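Local coordinates for protein alcohol dehydrogenase (Thermus thermophilus, PDB 2EIH) that probably catalyses nicotinamide cofactor-dependent oxidoreduction as a medium-chain alcohol dehydrogenase and binds a zinc ion, at residues 152-157 / 180-185; 156-161 / 238-243. All coordinates share one frame; numbering follows the deposited sequence.

How the interactions relate
Both contacts start from helix 148-161 and bury its successive turns against the Rossmann-type domain, whose parallel sheet runs in the order 3-2-1-4-5-6. Interaction 1 sets residues 152-157 beside helix 180-189, which follows the first strand of that sheet, 169-172. Interaction 2 uses the later residues 156-161, packed on strand 236-241, the fourth in chain order and the neighbour of 169-172. Their centres lie about 7 Å apart and they touch directly: Ala183 CB is 3.8 Å from Val240 CG1. Helix 148-161, which comes before this sheet in the chain, is thereby fixed to both a helix and a strand of the domain.

Interaction 1: 152-157 / 180-185; sequences LTAWQM and SVAAIQ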
loop_
_atom_site.group_PDB
_atom_site.type_symbol
_atom_site.label_atom_id
_atom_site.label_comp_id
_atom_site.label_asym_id
_atom_site.label_seq_id
_atom_site.Cartn_x
_atom_site.Cartn_y
_atom_site.Cartn_z
ATOM N N LEU A 152 -18.148 -1.559 11.865
ATOM C CA LEU A 152 -17.218 -0.587 11.309
ATOM C C LEU A 152 -15.898 -0.575 12.058
ATOM O O LEU A 152 -14.840 -0.459 11.454
ATOM C CB LEU A 152 -17.830 0.812 11.338
ATOM C CG LEU A 152 -18.930 1.029 10.303
ATOM C CD1 LEU A 152 -19.804 2.200 10.717
ATOM C CD2 LEU A 152 -18.296 1.280 8.941
ATOM N N THR A 153 -15.969 -0.695 13.378
ATOM C CA THR A 153 -14.779 -0.685 14.207
ATOM C C THR A 153 -13.954 -1.943 13.971
ATOM O O THR A 153 -12.735 -1.881 13.862
ATOM C CB THR A 153 -15.158 -0.586 15.692
ATOM O OG1 THR A 153 -15.851 0.645 15.916
ATOM C CG2 THR A 153 -13.923 -0.645 16.573
ATOM N N ALA A 154 -14.627 -3.083 13.885
ATOM C CA ALA A 154 -13.951 -4.348 13.654
ATOM C C ALA A 154 -13.334 -4.375 12.257
ATOM O O ALA A 154 -12.282 -4.976 12.041
ATOM C CB ALA A 154 -14.939 -5.499 13.802
ATOM N N TRP A 155 -13.991 -3.723 11.310
ATOM C CA TRP A 155 -13.508 -3.717 9.939
ATOM C C TRP A 155 -12.218 -2.920 9.768
ATOM O O TRP A 155 -11.291 -3.377 9.097
ATOM C CB TRP A 155 -14.600 -3.188 9.010
ATOM C CG TRP A 155 -14.200 -3.188 7.567
ATOM C CD1 TRP A 155 -13.324 -2.339 6.958
ATOM C CD2 TRP A 155 -14.686 -4.065 6.545
ATOM N NE1 TRP A 155 -13.246 -2.623 5.621
ATOM C CE2 TRP A 155 -14.078 -3.676 5.336
ATOM C CE3 TRP A 155 -15.596 -5.131 6.530
ATOM C CZ2 TRP A 155 -14.330 -4.326 4.120
ATOM C CZ3 TRP A 155 -15.851 -5.777 5.330
ATOM C CH2 TRP A 155 -15.225 -5.364 4.133
ATOM N N GLN A 156 -12.153 -1.737 10.373
ATOM C CA GLN A 156 -10.944 -0.930 10.271
ATOM C C GLN A 156 -9.784 -1.673 10.910
ATOM O O GLN A 156 -8.678 -1.651 10.387
ATOM C CB GLN A 156 -11.105 0.437 10.950
ATOM C CG GLN A 156 -9.885 1.343 10.740
ATOM C CD GLN A 156 -10.105 2.791 11.143
ATOM O OE1 GLN A 156 -9.722 3.203 12.235
ATOM N NE2 GLN A 156 -10.737 3.569 10.263
ATOM N N MET A 157 -10.041 -2.340 12.032
ATOM C CA MET A 157 -8.992 -3.081 12.720
ATOM C C MET A 157 -8.492 -4.273 11.897
ATOM O O MET A 157 -7.288 -4.422 11.680
ATOM C CB MET A 157 -9.483 -3.565 14.090
ATOM C CG MET A 157 -9.779 -2.444 15.075
ATOM S SD MET A 157 -10.241 -3.089 16.719
ATOM C CE MET A 157 -11.845 -3.596 16.379
ATOM N N SER A 180 -15.458 -8.234 19.162
ATOM C CA SER A 180 -15.014 -9.596 18.874
ATOM C C SER A 180 -15.959 -10.355 17.933
ATOM O O SER A 180 -15.508 -11.001 16.987
ATOM C CB SER A 180 -14.841 -10.389 20.167
ATOM O OG SER A 180 -16.015 -10.412 20.937
ATOM N N VAL A 181 -17.265 -10.274 18.187
ATOM C CA VAL A 181 -18.246 -10.957 17.363
ATOM C C VAL A 181 -18.045 -10.602 15.897
ATOM O O VAL A 181 -18.007 -11.489 15.028
ATOM C CB VAL A 181 -19.683 -10.592 17.801
ATOM C CG1 VAL A 181 -20.683 -11.000 16.735
ATOM C CG2 VAL A 181 -20.008 -11.293 19.112
ATOM N N ALA A 182 -17.922 -9.309 15.613
ATOM C CA ALA A 182 -17.718 -8.851 14.236
ATOM C C ALA A 182 -16.307 -9.177 13.715
ATOM O O ALA A 182 -16.139 -9.537 12.553
ATOM C CB ALA A 182 -17.978 -7.335 14.153
ATOM N N ALA A 183 -15.307 -9.050 14.584
ATOM C CA ALA A 183 -13.920 -9.312 14.209
ATOM C C ALA A 183 -13.651 -10.761 13.838
ATOM O O ALA A 183 -12.842 -11.051 12.958
ATOM C CB ALA A 183 -12.981 -8.892 15.328
ATOM N N ILE A 184 -14.315 -11.684 14.510
ATOM C CA ILE A 184 -14.107 -13.088 14.201
ATOM C C ILE A 184 -14.610 -13.389 12.787
ATOM O O ILE A 184 -13.927 -14.063 12.007
ATOM C CB ILE A 184 -14.809 -13.968 15.259
ATOM C CG1 ILE A 184 -14.100 -13.752 16.604
ATOM C CG2 ILE A 184 -14.765 -15.436 14.846
ATOM C CD1 ILE A 184 -14.733 -14.431 17.777
ATOM N N GLN A 185 -15.788 -12.859 12.459
ATOM C CA GLN A 185 -16.416 -13.052 11.146
ATOM C C GLN A 185 -15.713 -12.306 10.003
ATOM O O GLN A 185 -15.572 -12.834 8.904
ATOM C CB GLN A 185 -17.892 -12.617 11.198
ATOM C CG GLN A 185 -18.746 -13.415 12.174
ATOM C CD GLN A 185 -20.190 -12.964 12.210
ATOM O OE1 GLN A 185 -20.959 -13.224 11.288
ATOM N NE2 GLN A 185 -20.560 -12.269 13.277
#
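Ala154 meets Ala182 and Ala183 where helix 148-161 lies against helix 180-189, and the contact is carried by these three alanines, largely through their methyl groups. Going along residues 152-157, Leu152 comes first and looks the other way; with Trp155 it forms the face of the helix turned to helix 297-306, Leu152 packing on Leu297 and Ile300, the indole on Ile300 and Phe303. Between them in sequence, Ala154 points its single methyl at the partner helix. Its CB sits 3.6 Å from Ala182 CB, a methyl-to-methyl contact, and 4.2 Å from Ala183 CB. The same Ala154 CB also lies 3.7 Å from the backbone nitrogen Ala183 N, so the methyl rests on the main chain of the partner helix as well as on its side chains. With such small groups between them the helices come very near: Ala154 CA and Ala183 CA are 5.0 Å apart. On the partner helix, Ser180 hydrogen-bonds through OG to Ala174 O and Ser177 O, which ties the start of the helix to the turn after strand 169-172, a position consistent with the glycine-rich cofactor-binding turn of Rossmann folds. Further down, Gln185 NE2 bonds back to Val181 O at 3.2 Å, approaching from 57° above the carbonyl plane. Between the two segments the contact is purely apolar: the small alanine side chains let the backbones come close, and with no polar pair between the segments it rests on the van der Waals fit of buried surfaces alone.

Interaction 2: 156-161 / 238-243; sequences QMVVDK and KVVDHT
Strand 236-241 of the parallel Rossmann sheet presents Val240 to the last turns of helix 148-161, where Met157 and Val158 receive it. The two branches of the valine are shared out between the two partners. Val240 CG1 goes to the methionine, lying 4.1 Å from Met157 CE and equally far from Met157 SD, so the bent thioether end lies against one methyl. The bend is at the last torsion (chi3 -76°), after a chain extended through chi2, and the two side chains cross at about a right angle. Val240 CG2 instead takes Val158, at 4.1 Å from Val158 CG2, one methyl to another. Of the two branches of Val158, it is the one beside the backbone nitrogen, CG2, that meets Val240. The sheet order 3-2-1-4-5-6 places this strand between 169-172 and 259-263; Ala183 of helix 180-189 also touches Val240, and Ala262 on the neighbouring strand 259-263 touches Met157. The helix ends here in a wider pi-type turn, Lys161 N bonding to Gln156 O. Lys238, where the chain turns a corner, sends NZ to a salt bridge with Asp168 and a hydrogen bond to Leu162 O. Past the strand, Asp241 closes an Asx turn with Thr243, a poorly ordered residue: Asp241 OD2 accepts from Thr243 N at 3.0 Å, the donor standing 55° out of the carboxylate plane. Thr243 OG1 meets the syn lone pair of the same Asp241 OD2, also at 3.0 Å.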
loop_
_atom_site.group_PDB
_atom_site.type_symbol
_atom_site.label_atom_id
_atom_site.label_comp_id
_atom_site.label_asym_id
_atom_site.label_seq_id
_atom_site.Cartn_x
_atom_site.Cartn_y
_atom_site.Cartn_z
ATOM N N GLN A 156 -12.153 -1.737 10.373
ATOM C CA GLN A 156 -10.944 -0.930 10.271
ATOM C C GLN A 156 -9.784 -1.673 10.910
ATOM O O GLN A 156 -8.678 -1.651 10.387
ATOM C CB GLN A 156 -11.105 0.437 10.950
ATOM C CG GLN A 156 -9.885 1.343 10.740
ATOM C CD GLN A 156 -10.105 2.791 11.143
ATOM O OE1 GLN A 156 -9.722 3.203 12.235
ATOM N NE2 GLN A 156 -10.737 3.569 10.263
ATOM N N MET A 157 -10.041 -2.340 12.032
ATOM C CA MET A 157 -8.992 -3.081 12.720
ATOM C C MET A 157 -8.492 -4.273 11.897
ATOM O O MET A 157 -7.288 -4.422 11.680
ATOM C CB MET A 157 -9.483 -3.565 14.090
ATOM C CG MET A 157 -9.779 -2.444 15.075
ATOM S SD MET A 157 -10.241 -3.089 16.719
ATOM C CE MET A 157 -11.845 -3.596 16.379
ATOM N N VAL A 158 -9.418 -5.101 11.417
ATOM C CA VAL A 158 -9.091 -6.291 10.627
ATOM C C VAL A 158 -8.580 -5.980 9.216
ATOM O O VAL A 158 -7.475 -6.367 8.843
ATOM C CB VAL A 158 -10.342 -7.216 10.533
ATOM C CG1 VAL A 158 -10.058 -8.429 9.654
ATOM C CG2 VAL A 158 -10.746 -7.665 11.935
ATOM N N VAL A 159 -9.391 -5.270 8.444
ATOM C CA VAL A 159 -9.045 -4.930 7.071
ATOM C C VAL A 159 -7.959 -3.846 6.889
ATOM O O VAL A 159 -6.897 -4.126 6.336
ATOM C CB VAL A 159 -10.333 -4.547 6.303
ATOM C CG1 VAL A 159 -10.028 -4.280 4.845
ATOM C CG2 VAL A 159 -11.348 -5.672 6.430
ATOM N N ASP A 160 -8.211 -2.625 7.355
ATOM C CA ASP A 160 -7.246 -1.533 7.206
ATOM C C ASP A 160 -6.020 -1.596 8.137
ATOM O O ASP A 160 -4.886 -1.571 7.674
ATOM C CB ASP A 160 -7.968 -0.183 7.365
ATOM C CG ASP A 160 -9.158 -0.035 6.409
ATOM O OD1 ASP A 160 -8.972 -0.231 5.184
ATOM O OD2 ASP A 160 -10.276 0.289 6.871
ATOM N N LYS A 161 -6.244 -1.679 9.439
ATOM C CA LYS A 161 -5.151 -1.736 10.411
ATOM C C LYS A 161 -4.306 -3.007 10.360
ATOM O O LYS A 161 -3.099 -2.940 10.159
ATOM C CB LYS A 161 -5.710 -1.579 11.827
ATOM C CG LYS A 161 -5.454 -0.233 12.466
ATOM C CD LYS A 161 -5.956 0.945 11.658
ATOM C CE LYS A 161 -5.694 2.203 12.460
ATOM N NZ LYS A 161 -5.918 3.473 11.741
ATOM N N LYS A 238 -1.810 -11.638 13.546
ATOM C CA LYS A 238 -2.642 -10.456 13.753
ATOM C C LYS A 238 -3.494 -10.630 14.994
ATOM O O LYS A 238 -4.022 -11.713 15.229
ATOM C CB LYS A 238 -3.566 -10.217 12.554
ATOM C CG LYS A 238 -2.948 -9.427 11.414
ATOM C CD LYS A 238 -1.719 -10.102 10.851
ATOM C CE LYS A 238 -1.089 -9.267 9.746
ATOM N NZ LYS A 238 -1.729 -9.438 8.417
ATOM N N VAL A 239 -3.642 -9.565 15.776
ATOM C CA VAL A 239 -4.441 -9.629 16.996
ATOM C C VAL A 239 -5.466 -8.503 17.139
ATOM O O VAL A 239 -5.143 -7.330 16.988
ATOM C CB VAL A 239 -3.542 -9.609 18.240
ATOM C CG1 VAL A 239 -4.394 -9.696 19.498
ATOM C CG2 VAL A 239 -2.556 -10.761 18.174
ATOM N N VAL A 240 -6.710 -8.872 17.429
ATOM C CA VAL A 240 -7.768 -7.891 17.631
ATOM C C VAL A 240 -8.081 -7.853 19.117
ATOM O O VAL A 240 -8.576 -8.826 19.673
ATOM C CB VAL A 240 -9.045 -8.267 16.884
ATOM C CG1 VAL A 240 -10.096 -7.199 17.107
ATOM C CG2 VAL A 240 -8.753 -8.449 15.409
ATOM N N ASP A 241 -7.794 -6.725 19.752
ATOM C CA ASP A 241 -8.025 -6.576 21.178
ATOM C C ASP A 241 -8.891 -5.354 21.492
ATOM O O ASP A 241 -8.653 -4.272 20.963
ATOM C CB ASP A 241 -6.681 -6.445 21.892
ATOM C CG ASP A 241 -6.811 -6.581 23.386
ATOM O OD1 ASP A 241 -5.811 -6.387 24.101
ATOM O OD2 ASP A 241 -7.920 -6.889 23.847
ATOM N N HIS A 242 -9.895 -5.512 22.347
ATOM C CA HIS A 242 -10.747 -4.374 22.695
ATOM C C HIS A 242 -10.782 -4.194 24.200
ATOM O O HIS A 242 -11.564 -3.403 24.722
ATOM C CB HIS A 242 -12.178 -4.578 22.193
ATOM C CG HIS A 242 -12.912 -5.665 22.909
ATOM N ND1 HIS A 242 -12.706 -7.002 22.646
ATOM C CD2 HIS A 242 -13.820 -5.617 23.914
ATOM C CE1 HIS A 242 -13.452 -7.731 23.456
ATOM N NE2 HIS A 242 -14.138 -6.912 24.236
ATOM N N THR A 243 -9.940 -4.939 24.898
ATOM C CA THR A 243 -9.897 -4.844 26.342
ATOM C C THR A 243 -8.548 -4.291 26.787
ATOM O O THR A 243 -8.471 -3.190 27.339
ATOM C CB THR A 243 -10.154 -6.222 26.984
ATOM O OG1 THR A 243 -9.161 -7.164 26.550
ATOM C CG2 THR A 243 -11.534 -6.728 26.581
#